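Local coordinates for binding domain (Hc) of Paraclostridial Mosquitocidal Protein 1 (Paraclostridium bifermentans, PDB 6HOX), which forms the receptor-binding part of a botulinum-like neurotoxin that specifically targets Anopheles mosquitoes, directing the toxin to host nerve cells, at residues Lys380-Ile385 / Asn434-Ser439; Gly109-Leu114 / Ser126-Asn131; Ile171-Leu176 / Lys191-Leu196. All blocks are in the same frame, centred on the assembly; numbering follows the deposited sequence.

Interaction 1: Lys380-Ile385 / Asn434-Ser439; sequences KYYCQI and NWYFVS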
loop_
_atom_site.group_PDB
_atom_site.type_symbol
_atom_site.label_atom_id
_atom_site.label_comp_id
_atom_site.label_asym_id
_atom_site.label_seq_id
_atom_site.Cartn_x
_atom_site.Cartn_y
_atom_site.Cartn_z
ATOM N N LYS A 380 4.812 -4.229 6.937
ATOM C CA LYS A 380 3.982 -3.141 7.505
ATOM C C LYS A 380 4.356 -1.796 6.866
ATOM O O LYS A 380 5.517 -1.528 6.561
ATOM C CB LYS A 380 4.123 -3.152 9.028
ATOM C CG LYS A 380 3.702 -4.467 9.662
ATOM C CD LYS A 380 2.335 -4.901 9.187
ATOM C CE LYS A 380 1.644 -5.915 10.081
ATOM N NZ LYS A 380 2.588 -6.980 10.487
ATOM N N TYR A 381 3.341 -0.965 6.607
ATOM C CA TYR A 381 3.542 0.316 5.944
ATOM C C TYR A 381 3.646 1.445 6.972
ATOM O O TYR A 381 3.545 2.602 6.609
ATOM C CB TYR A 381 2.401 0.612 4.971
ATOM C CG TYR A 381 2.363 -0.277 3.754
ATOM C CD1 TYR A 381 3.354 -1.218 3.495
ATOM C CD2 TYR A 381 1.318 -0.192 2.856
ATOM C CE1 TYR A 381 3.292 -2.069 2.400
ATOM C CE2 TYR A 381 1.252 -1.027 1.749
ATOM C CZ TYR A 381 2.247 -1.959 1.510
ATOM O OH TYR A 381 2.195 -2.778 0.410
ATOM N N TYR A 382 3.807 1.081 8.246
ATOM C CA TYR A 382 4.064 2.012 9.337
ATOM C C TYR A 382 5.384 1.610 9.994
ATOM O O TYR A 382 5.925 0.544 9.699
ATOM C CB TYR A 382 2.914 1.975 10.341
ATOM C CG TYR A 382 2.523 0.593 10.802
ATOM C CD1 TYR A 382 3.238 -0.077 11.786
ATOM C CD2 TYR A 382 1.435 -0.062 10.241
ATOM C CE1 TYR A 382 2.878 -1.352 12.203
ATOM C CE2 TYR A 382 1.056 -1.330 10.656
ATOM C CZ TYR A 382 1.781 -1.983 11.630
ATOM O OH TYR A 382 1.398 -3.238 12.022
ATOM N N CYS A 383 5.908 2.473 10.874
ATOM C CA CYS A 383 7.041 2.106 11.698
ATOM C C CYS A 383 6.797 2.546 13.143
ATOM O O CYS A 383 5.803 3.182 13.445
ATOM C CB CYS A 383 8.320 2.723 11.142
ATOM S SG CYS A 383 8.378 4.520 11.301
ATOM N N GLN A 384 7.744 2.217 14.015
ATOM C CA GLN A 384 7.778 2.768 15.354
ATOM C C GLN A 384 9.029 3.642 15.463
ATOM O O GLN A 384 9.938 3.551 14.630
ATOM C CB GLN A 384 7.737 1.665 16.404
ATOM C CG GLN A 384 6.588 0.685 16.211
ATOM C CD GLN A 384 6.933 -0.355 15.176
ATOM O OE1 GLN A 384 8.071 -0.819 15.114
ATOM N NE2 GLN A 384 5.955 -0.736 14.361
ATOM N N ILE A 385 9.050 4.501 16.486
ATOM C CA ILE A 385 10.135 5.435 16.676
ATOM C C ILE A 385 10.606 5.336 18.124
ATOM O O ILE A 385 9.825 5.568 19.045
ATOM C CB ILE A 385 9.729 6.870 16.288
ATOM C CG1 ILE A 385 9.323 6.958 14.812
ATOM C CG2 ILE A 385 10.849 7.846 16.631
ATOM C CD1 ILE A 385 8.943 8.352 14.355
ATOM N N ASN A 434 2.433 3.220 16.409
ATOM C CA ASN A 434 2.695 3.041 14.979
ATOM C C ASN A 434 2.506 4.378 14.273
ATOM O O ASN A 434 1.503 5.041 14.475
ATOM C CB ASN A 434 1.776 1.995 14.358
ATOM C CG ASN A 434 2.071 0.588 14.826
ATOM O OD1 ASN A 434 3.222 0.236 15.066
ATOM N ND2 ASN A 434 1.044 -0.240 14.894
ATOM N N TRP A 435 3.496 4.740 13.453
ATOM C CA TRP A 435 3.575 6.002 12.773
ATOM C C TRP A 435 3.674 5.771 11.264
ATOM O O TRP A 435 4.391 4.870 10.824
ATOM C CB TRP A 435 4.785 6.779 13.290
ATOM C CG TRP A 435 4.601 7.232 14.706
ATOM C CD1 TRP A 435 5.030 6.599 15.831
ATOM C CD2 TRP A 435 3.875 8.392 15.150
ATOM N NE1 TRP A 435 4.656 7.304 16.943
ATOM C CE2 TRP A 435 3.939 8.403 16.561
ATOM C CE3 TRP A 435 3.178 9.421 14.497
ATOM C CZ2 TRP A 435 3.350 9.410 17.327
ATOM C CZ3 TRP A 435 2.603 10.419 15.255
ATOM C CH2 TRP A 435 2.679 10.408 16.652
ATOM N N TYR A 436 2.953 6.608 10.508
ATOM C CA TYR A 436 2.984 6.630 9.064
ATOM C C TYR A 436 3.570 7.949 8.561
ATOM O O TYR A 436 3.350 9.031 9.150
ATOM C CB TYR A 436 1.584 6.522 8.454
ATOM C CG TYR A 436 0.836 5.238 8.671
ATOM C CD1 TYR A 436 1.064 4.111 7.894
ATOM C CD2 TYR A 436 -0.200 5.186 9.585
ATOM C CE1 TYR A 436 0.308 2.957 8.043
ATOM C CE2 TYR A 436 -0.931 4.025 9.778
ATOM C CZ TYR A 436 -0.688 2.909 8.999
ATOM O OH TYR A 436 -1.440 1.782 9.209
ATOM N N PHE A 437 4.241 7.863 7.407
ATOM C CA PHE A 437 4.642 9.021 6.641
ATOM C C PHE A 437 3.934 8.989 5.277
ATOM O O PHE A 437 4.031 8.001 4.558
ATOM C CB PHE A 437 6.165 9.038 6.520
ATOM C CG PHE A 437 6.872 9.219 7.833
ATOM C CD1 PHE A 437 7.048 10.480 8.374
ATOM C CD2 PHE A 437 7.311 8.117 8.560
ATOM C CE1 PHE A 437 7.676 10.635 9.606
ATOM C CE2 PHE A 437 7.955 8.276 9.780
ATOM C CZ PHE A 437 8.152 9.536 10.293
ATOM N N VAL A 438 3.237 10.086 4.936
ATOM C CA VAL A 438 2.427 10.215 3.721
ATOM C C VAL A 438 2.963 11.372 2.872
ATOM O O VAL A 438 3.137 12.467 3.381
ATOM C CB VAL A 438 0.942 10.506 4.034
ATOM C CG1 VAL A 438 0.081 10.369 2.782
ATOM C CG2 VAL A 438 0.383 9.639 5.139
ATOM N N SER A 439 3.079 11.132 1.566
ATOM C CA SER A 439 3.392 12.110 0.533
ATOM C C SER A 439 2.157 12.254 -0.363
ATOM O O SER A 439 1.392 11.289 -0.524
ATOM C CB SER A 439 4.592 11.663 -0.272
ATOM O OG SER A 439 4.461 10.278 -0.639
HETATM O O HOH W 1 4.738 5.042 6.889
#
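Y382 meets Y436 and N434, the tightly packed part of the contact. CB of Y382 lies over the face of the Y436 ring, 3.9 Å from its centroid, and the Y382 ring turns its edge to that same face with the planes at 88°. CG of Y382 lies between its backbone N and carbonyl carbon (chi1 50°). The carboxamide of N434 lies over one Y382 ring face, tilted by 31°, with CG 3.3 Å from Y382 CD1. C383 and W435 form a single antiparallel hydrogen-bonded pair: C383 N donates to W435 O and W435 N to C383 O.

The other side of the contact is looser. SG of C383 comes to the edge of the F437 ring, 4.1 Å from CE2, and I385 CD1 stays 4.3 Å from F437 CZ. Beside the partly exposed Y381, a water fills the next backbone step, donating to Y381 O and accepting from F437 N.

Q384 NE2 donates to N434 OD1 over 3.0 Å, nearly straight. N434 ND2 bonds to Q268, and the Q384 amide to Q374 and L375. Both ends of the buried N434 amide are satisfied, which fixes its rotation over the Y382 ring within the C-terminal beta-trefoil subdomain.

Interaction 2: Gly109-Leu114 / Ser126-Asn131; sequences GIEYDL and SLKDGN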
loop_
_atom_site.group_PDB
_atom_site.type_symbol
_atom_site.label_atom_id
_atom_site.label_comp_id
_atom_site.label_asym_id
_atom_site.label_seq_id
_atom_site.Cartn_x
_atom_site.Cartn_y
_atom_site.Cartn_z
ATOM N N GLY A 109 -21.857 0.335 -9.592
ATOM C CA GLY A 109 -22.540 -0.898 -9.941
ATOM C C GLY A 109 -22.099 -1.471 -11.281
ATOM O O GLY A 109 -22.612 -2.522 -11.687
ATOM N N ILE A 110 -21.134 -0.817 -11.946
ATOM C CA ILE A 110 -20.645 -1.234 -13.275
ATOM C C ILE A 110 -19.234 -1.829 -13.137
ATOM O O ILE A 110 -18.318 -1.123 -12.714
ATOM C CB ILE A 110 -20.666 -0.036 -14.245
ATOM C CG1 ILE A 110 -22.089 0.494 -14.459
ATOM C CG2 ILE A 110 -19.998 -0.383 -15.570
ATOM C CD1 ILE A 110 -22.144 1.982 -14.702
ATOM N N GLU A 111 -19.085 -3.118 -13.480
ATOM C CA GLU A 111 -17.783 -3.806 -13.579
ATOM C C GLU A 111 -17.032 -3.254 -14.790
ATOM O O GLU A 111 -17.613 -3.171 -15.842
ATOM C CB GLU A 111 -17.884 -5.299 -13.896
ATOM C CG GLU A 111 -18.270 -6.185 -12.748
ATOM C CD GLU A 111 -18.128 -7.675 -13.042
ATOM O OE1 GLU A 111 -17.350 -8.042 -13.952
ATOM O OE2 GLU A 111 -18.774 -8.468 -12.337
ATOM N N TYR A 112 -15.736 -2.968 -14.655
ATOM C CA TYR A 112 -14.931 -2.671 -15.827
ATOM C C TYR A 112 -13.598 -3.428 -15.764
ATOM O O TYR A 112 -13.082 -3.736 -14.684
ATOM C CB TYR A 112 -14.803 -1.165 -16.052
ATOM C CG TYR A 112 -14.199 -0.350 -14.932
ATOM C CD1 TYR A 112 -12.827 -0.206 -14.783
ATOM C CD2 TYR A 112 -15.014 0.320 -14.037
ATOM C CE1 TYR A 112 -12.286 0.569 -13.765
ATOM C CE2 TYR A 112 -14.493 1.092 -13.007
ATOM C CZ TYR A 112 -13.125 1.225 -12.873
ATOM O OH TYR A 112 -12.649 2.009 -11.861
ATOM N N ASP A 113 -13.063 -3.714 -16.960
ATOM C CA ASP A 113 -11.894 -4.570 -17.167
ATOM C C ASP A 113 -10.618 -3.861 -16.701
ATOM O O ASP A 113 -10.474 -2.626 -16.812
ATOM C CB ASP A 113 -11.689 -4.932 -18.638
ATOM C CG ASP A 113 -12.794 -5.763 -19.279
ATOM O OD1 ASP A 113 -13.633 -6.305 -18.536
ATOM O OD2 ASP A 113 -12.796 -5.857 -20.529
ATOM N N LEU A 114 -9.695 -4.669 -16.183
ATOM C CA LEU A 114 -8.323 -4.278 -15.997
ATOM C C LEU A 114 -7.406 -5.203 -16.819
ATOM O O LEU A 114 -6.497 -4.740 -17.518
ATOM C CB LEU A 114 -8.005 -4.360 -14.507
ATOM C CG LEU A 114 -6.581 -3.954 -14.146
ATOM C CD1 LEU A 114 -6.275 -2.538 -14.624
ATOM C CD2 LEU A 114 -6.353 -4.069 -12.651
ATOM N N SER A 126 -11.426 -7.553 -13.063
ATOM C CA SER A 126 -12.200 -6.331 -13.176
ATOM C C SER A 126 -12.219 -5.572 -11.850
ATOM O O SER A 126 -11.885 -6.105 -10.802
ATOM C CB SER A 126 -13.606 -6.620 -13.639
ATOM O OG SER A 126 -13.564 -7.256 -14.902
ATOM N N LEU A 127 -12.662 -4.318 -11.936
ATOM C CA LEU A 127 -12.952 -3.495 -10.799
ATOM C C LEU A 127 -14.447 -3.199 -10.780
ATOM O O LEU A 127 -15.064 -3.047 -11.838
ATOM C CB LEU A 127 -12.135 -2.204 -10.899
ATOM C CG LEU A 127 -10.619 -2.387 -10.839
ATOM C CD1 LEU A 127 -9.899 -1.068 -11.114
ATOM C CD2 LEU A 127 -10.201 -2.952 -9.490
ATOM N N LYS A 128 -14.992 -3.115 -9.563
ATOM C CA LYS A 128 -16.389 -2.817 -9.327
ATOM C C LYS A 128 -16.578 -2.215 -7.927
ATOM O O LYS A 128 -16.252 -2.853 -6.930
ATOM C CB LYS A 128 -17.209 -4.104 -9.423
ATOM C CG LYS A 128 -18.709 -3.904 -9.259
ATOM C CD LYS A 128 -19.490 -5.187 -9.239
ATOM C CE LYS A 128 -20.970 -4.954 -9.429
ATOM N NZ LYS A 128 -21.723 -6.228 -9.377
ATOM N N ASP A 129 -17.105 -0.990 -7.857
ATOM C CA ASP A 129 -17.488 -0.381 -6.566
ATOM C C ASP A 129 -16.344 -0.510 -5.559
ATOM O O ASP A 129 -16.528 -1.044 -4.461
ATOM C CB ASP A 129 -18.734 -1.050 -5.988
ATOM C CG ASP A 129 -19.924 -0.945 -6.913
ATOM O OD1 ASP A 129 -20.016 0.080 -7.622
ATOM O OD2 ASP A 129 -20.741 -1.896 -6.920
ATOM N N GLY A 130 -15.153 -0.085 -5.982
ATOM C CA GLY A 130 -13.966 -0.056 -5.131
ATOM C C GLY A 130 -13.399 -1.424 -4.774
ATOM O O GLY A 130 -12.502 -1.511 -3.926
ATOM N N ASN A 131 -13.943 -2.484 -5.378
ATOM C CA ASN A 131 -13.581 -3.860 -5.089
ATOM C C ASN A 131 -13.044 -4.508 -6.377
ATOM O O ASN A 131 -12.980 -3.881 -7.421
ATOM C CB ASN A 131 -14.754 -4.601 -4.440
ATOM C CG ASN A 131 -14.774 -4.429 -2.933
ATOM O OD1 ASN A 131 -14.020 -5.086 -2.212
ATOM N ND2 ASN A 131 -15.616 -3.538 -2.454
HETATM O O HOH W 2 -17.509 0.151 -10.637
HETATM O O HOH W 3 -15.265 -5.773 -16.655
#
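Y112 and L127 face each other as an antiparallel hydrogen-bonded pair, with both side chains on the same face of the sheet. CG of Y112 sits between its backbone N and carbonyl carbon (chi1 58°), and the ring lies beside L127. CB of L127 lies over one face of the ring, toward its rim, 4.3 Å from the centroid. L127 CD1 is 3.9 Å from Y112 CE1. The phenol hydroxyl is bonded to Q217. Backbone bonds run both ways between Y112 and L127.

E111 and K128 cross obliquely. K128 is fully extended, its CG anti to the backbone N (chi1 -177°), and CG of E111 packs on K128 CD at 3.8 Å. Their charged ends do not touch: OE2 of E111 is 4.7 Å from K128 NZ and makes a salt bridge with R135 instead.

D113 and S126 form the next, non-hydrogen-bonded pair, and their side chains diverge. A water bridges D113 OD1 and S126 OG; K124 also holds OD1 of D113, and N116 holds OD2.

At the other end, D129 reaches back to G109, at the start of 109-114. Its OD1 accepts a hydrogen bond from G109 N through the syn lone pair, at 2.7 Å and almost straight (173°). A second water links I110 O with D129 N.

K128 to N131 is a type I' turn closed by two backbone bonds between its end residues. This is the two-residue beta hairpin of strands 122-128 and 131-137, with strand 112-113 added alongside, in the concanavalin-like beta sandwich of the N-terminal receptor-binding subdomain.

Interaction 3: Ile171-Leu176 / Lys191-Leu196; sequences ITVNQL and KSINEL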
loop_
_atom_site.group_PDB
_atom_site.type_symbol
_atom_site.label_atom_id
_atom_site.label_comp_id
_atom_site.label_asym_id
_atom_site.label_seq_id
_atom_site.Cartn_x
_atom_site.Cartn_y
_atom_site.Cartn_z
ATOM N N ILE A 171 -4.414 -15.103 -7.005
ATOM C CA ILE A 171 -5.561 -15.933 -7.403
ATOM C C ILE A 171 -4.995 -17.304 -7.807
ATOM O O ILE A 171 -4.167 -17.384 -8.708
ATOM C CB ILE A 171 -6.336 -15.266 -8.567
ATOM C CG1 ILE A 171 -6.891 -13.895 -8.191
ATOM C CG2 ILE A 171 -7.442 -16.149 -9.124
ATOM C CD1 ILE A 171 -7.146 -13.037 -9.391
ATOM N N THR A 172 -5.410 -18.363 -7.115
ATOM C CA THR A 172 -4.960 -19.706 -7.408
ATOM C C THR A 172 -6.151 -20.475 -7.997
ATOM O O THR A 172 -7.297 -20.349 -7.520
ATOM C CB THR A 172 -4.332 -20.366 -6.169
ATOM O OG1 THR A 172 -5.339 -20.600 -5.185
ATOM C CG2 THR A 172 -3.233 -19.533 -5.542
ATOM N N VAL A 173 -5.878 -21.229 -9.069
ATOM C CA VAL A 173 -6.882 -22.026 -9.769
ATOM C C VAL A 173 -6.388 -23.475 -9.838
ATOM O O VAL A 173 -5.409 -23.794 -10.516
ATOM C CB VAL A 173 -7.172 -21.430 -11.155
ATOM C CG1 VAL A 173 -8.220 -22.227 -11.918
ATOM C CG2 VAL A 173 -7.588 -19.971 -11.034
ATOM N N ASN A 174 -7.044 -24.322 -9.043
ATOM C CA ASN A 174 -6.948 -25.753 -9.108
ATOM C C ASN A 174 -8.205 -26.232 -9.823
ATOM O O ASN A 174 -9.265 -26.344 -9.182
ATOM C CB ASN A 174 -6.816 -26.371 -7.717
ATOM C CG ASN A 174 -6.734 -27.883 -7.734
ATOM O OD1 ASN A 174 -6.439 -28.489 -6.709
ATOM N ND2 ASN A 174 -6.993 -28.500 -8.876
ATOM N N GLN A 175 -8.088 -26.423 -11.146
ATOM C CA GLN A 175 -9.226 -26.779 -12.000
ATOM C C GLN A 175 -9.789 -28.107 -11.475
ATOM O O GLN A 175 -9.041 -28.969 -11.031
ATOM C CB GLN A 175 -8.833 -26.747 -13.487
ATOM C CG GLN A 175 -8.549 -25.327 -13.987
ATOM C CD GLN A 175 -8.569 -25.081 -15.482
ATOM O OE1 GLN A 175 -7.532 -24.841 -16.104
ATOM N NE2 GLN A 175 -9.759 -25.050 -16.062
ATOM N N LEU A 176 -11.123 -28.193 -11.402
ATOM C CA LEU A 176 -11.837 -29.356 -10.863
ATOM C C LEU A 176 -11.996 -29.254 -9.337
ATOM O O LEU A 176 -12.821 -29.976 -8.769
ATOM C CB LEU A 176 -11.100 -30.644 -11.261
ATOM C CG LEU A 176 -11.785 -31.960 -10.891
ATOM C CD1 LEU A 176 -13.226 -32.001 -11.386
ATOM C CD2 LEU A 176 -10.996 -33.146 -11.433
ATOM N N LYS A 191 -14.137 -20.389 -4.162
ATOM C CA LYS A 191 -15.273 -20.959 -4.842
ATOM C C LYS A 191 -14.904 -22.356 -5.348
ATOM O O LYS A 191 -13.763 -22.596 -5.725
ATOM C CB LYS A 191 -15.655 -20.079 -6.030
ATOM C CG LYS A 191 -16.040 -18.656 -5.694
ATOM C CD LYS A 191 -17.360 -18.499 -4.965
ATOM C CE LYS A 191 -17.591 -17.046 -4.649
ATOM N NZ LYS A 191 -18.667 -16.838 -3.665
ATOM N N SER A 192 -15.882 -23.270 -5.342
ATOM C CA SER A 192 -15.757 -24.555 -5.961
ATOM C C SER A 192 -15.850 -24.378 -7.476
ATOM O O SER A 192 -16.776 -23.729 -7.956
ATOM C CB SER A 192 -16.822 -25.504 -5.469
ATOM O OG SER A 192 -16.784 -25.605 -4.050
ATOM N N ILE A 193 -14.920 -24.980 -8.214
ATOM C CA ILE A 193 -14.960 -24.907 -9.683
ATOM C C ILE A 193 -14.992 -26.318 -10.299
ATOM O O ILE A 193 -14.713 -26.479 -11.492
ATOM C CB ILE A 193 -13.797 -24.032 -10.198
ATOM C CG1 ILE A 193 -12.429 -24.667 -9.953
ATOM C CG2 ILE A 193 -13.864 -22.642 -9.580
ATOM C CD1 ILE A 193 -11.335 -24.028 -10.777
ATOM N N ASN A 194 -15.413 -27.311 -9.507
ATOM C CA ASN A 194 -15.651 -28.685 -9.978
ATOM C C ASN A 194 -16.697 -28.722 -11.109
ATOM O O ASN A 194 -16.661 -29.637 -11.924
ATOM C CB ASN A 194 -16.014 -29.626 -8.820
ATOM C CG ASN A 194 -17.351 -29.336 -8.175
ATOM O OD1 ASN A 194 -17.539 -28.299 -7.542
ATOM N ND2 ASN A 194 -18.288 -30.259 -8.314
ATOM N N GLU A 195 -17.572 -27.713 -11.212
ATOM C CA GLU A 195 -18.632 -27.681 -12.266
ATOM C C GLU A 195 -18.112 -27.071 -13.577
ATOM O O GLU A 195 -18.763 -27.174 -14.611
ATOM C CB GLU A 195 -19.838 -26.884 -11.784
ATOM C CG GLU A 195 -20.545 -27.534 -10.610
ATOM C CD GLU A 195 -21.308 -28.806 -10.957
ATOM O OE1 GLU A 195 -21.541 -29.036 -12.154
ATOM O OE2 GLU A 195 -21.703 -29.557 -10.012
ATOM N N LEU A 196 -16.936 -26.445 -13.523
ATOM C CA LEU A 196 -16.417 -25.666 -14.623
ATOM C C LEU A 196 -15.643 -26.602 -15.552
ATOM O O LEU A 196 -14.925 -27.461 -15.095
ATOM C CB LEU A 196 -15.502 -24.575 -14.054
ATOM C CG LEU A 196 -15.605 -23.203 -14.709
ATOM C CD1 LEU A 196 -17.041 -22.713 -14.730
ATOM C CD2 LEU A 196 -14.716 -22.204 -13.978
HETATM O O HOH W 4 -12.281 -26.329 -13.418
#
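I193 puts the end of its side chain against V173, N174 and Q175, and it has the largest area buried by this contact. CG1 is held between the backbone N and the carbonyl carbon (chi1 67°), the crowded position. Chi2 near anti (164°) then carries CD1 across to 171-176. It lies 3.8 Å from V173 CG1, and the two side chains cross at about a right angle. The same methyl touches the backbone beyond, 3.5 Å from N174 O and 3.7 Å from Q175 CA.

The two segments are not hydrogen-bonded neighbours. Strand 178-183 runs between strands 167-174 and 186-192, pairs antiparallel with both, and links them through two tight connections. The contact lies where the first and third strands of this meander end. I193 also packs on I144 and M136, and V173 on W134, all from the facing sheet of the concanavalin-like sandwich. The isoleucine therefore belongs to the apolar layer between the sheets.

L176 is the second main partner. It is exposed and poorly ordered, so the position of its side chain is less certain. Its closest approaches are made by backbone atoms. A water accepts from L176 N at 3.0 Å and donates to I193 O at 3.1 Å. I193 O also accepts a hydrogen bond from L196 N, the bond that closes the type I turn from I193 to L196.

N194, also exposed, is third. Its CB lies 3.2 Å from L176 O. Its CA makes a CA-H...O contact with the same oxygen, but the angle at the hydrogen is only 121°, far from straight. The amide end of N194 leads away from L176, while the N194 backbone O accepts a hydrogen bond from R197.

From the N terminus, interaction 2 comes first. It closes a loop of 11 residues, 115-125, which includes strand 116-118 and the start of strand 122-128. Interaction 3 follows and brackets 14 residues, 177-190, made up mostly of strand 178-183 and the first part of strand 186-192. Both belong to the N-terminal receptor-binding subdomain; their nearest atoms are about 8 Å apart. Interaction 2 joins strands of the five-stranded sheet, and interaction 3 joins strand ends of the larger one. Interaction 1 closes last, over 48 residues, and ties strand 384-388 to the final strand, 435-438, in the C-terminal subdomain. The three are in series; none nests in or crosses another.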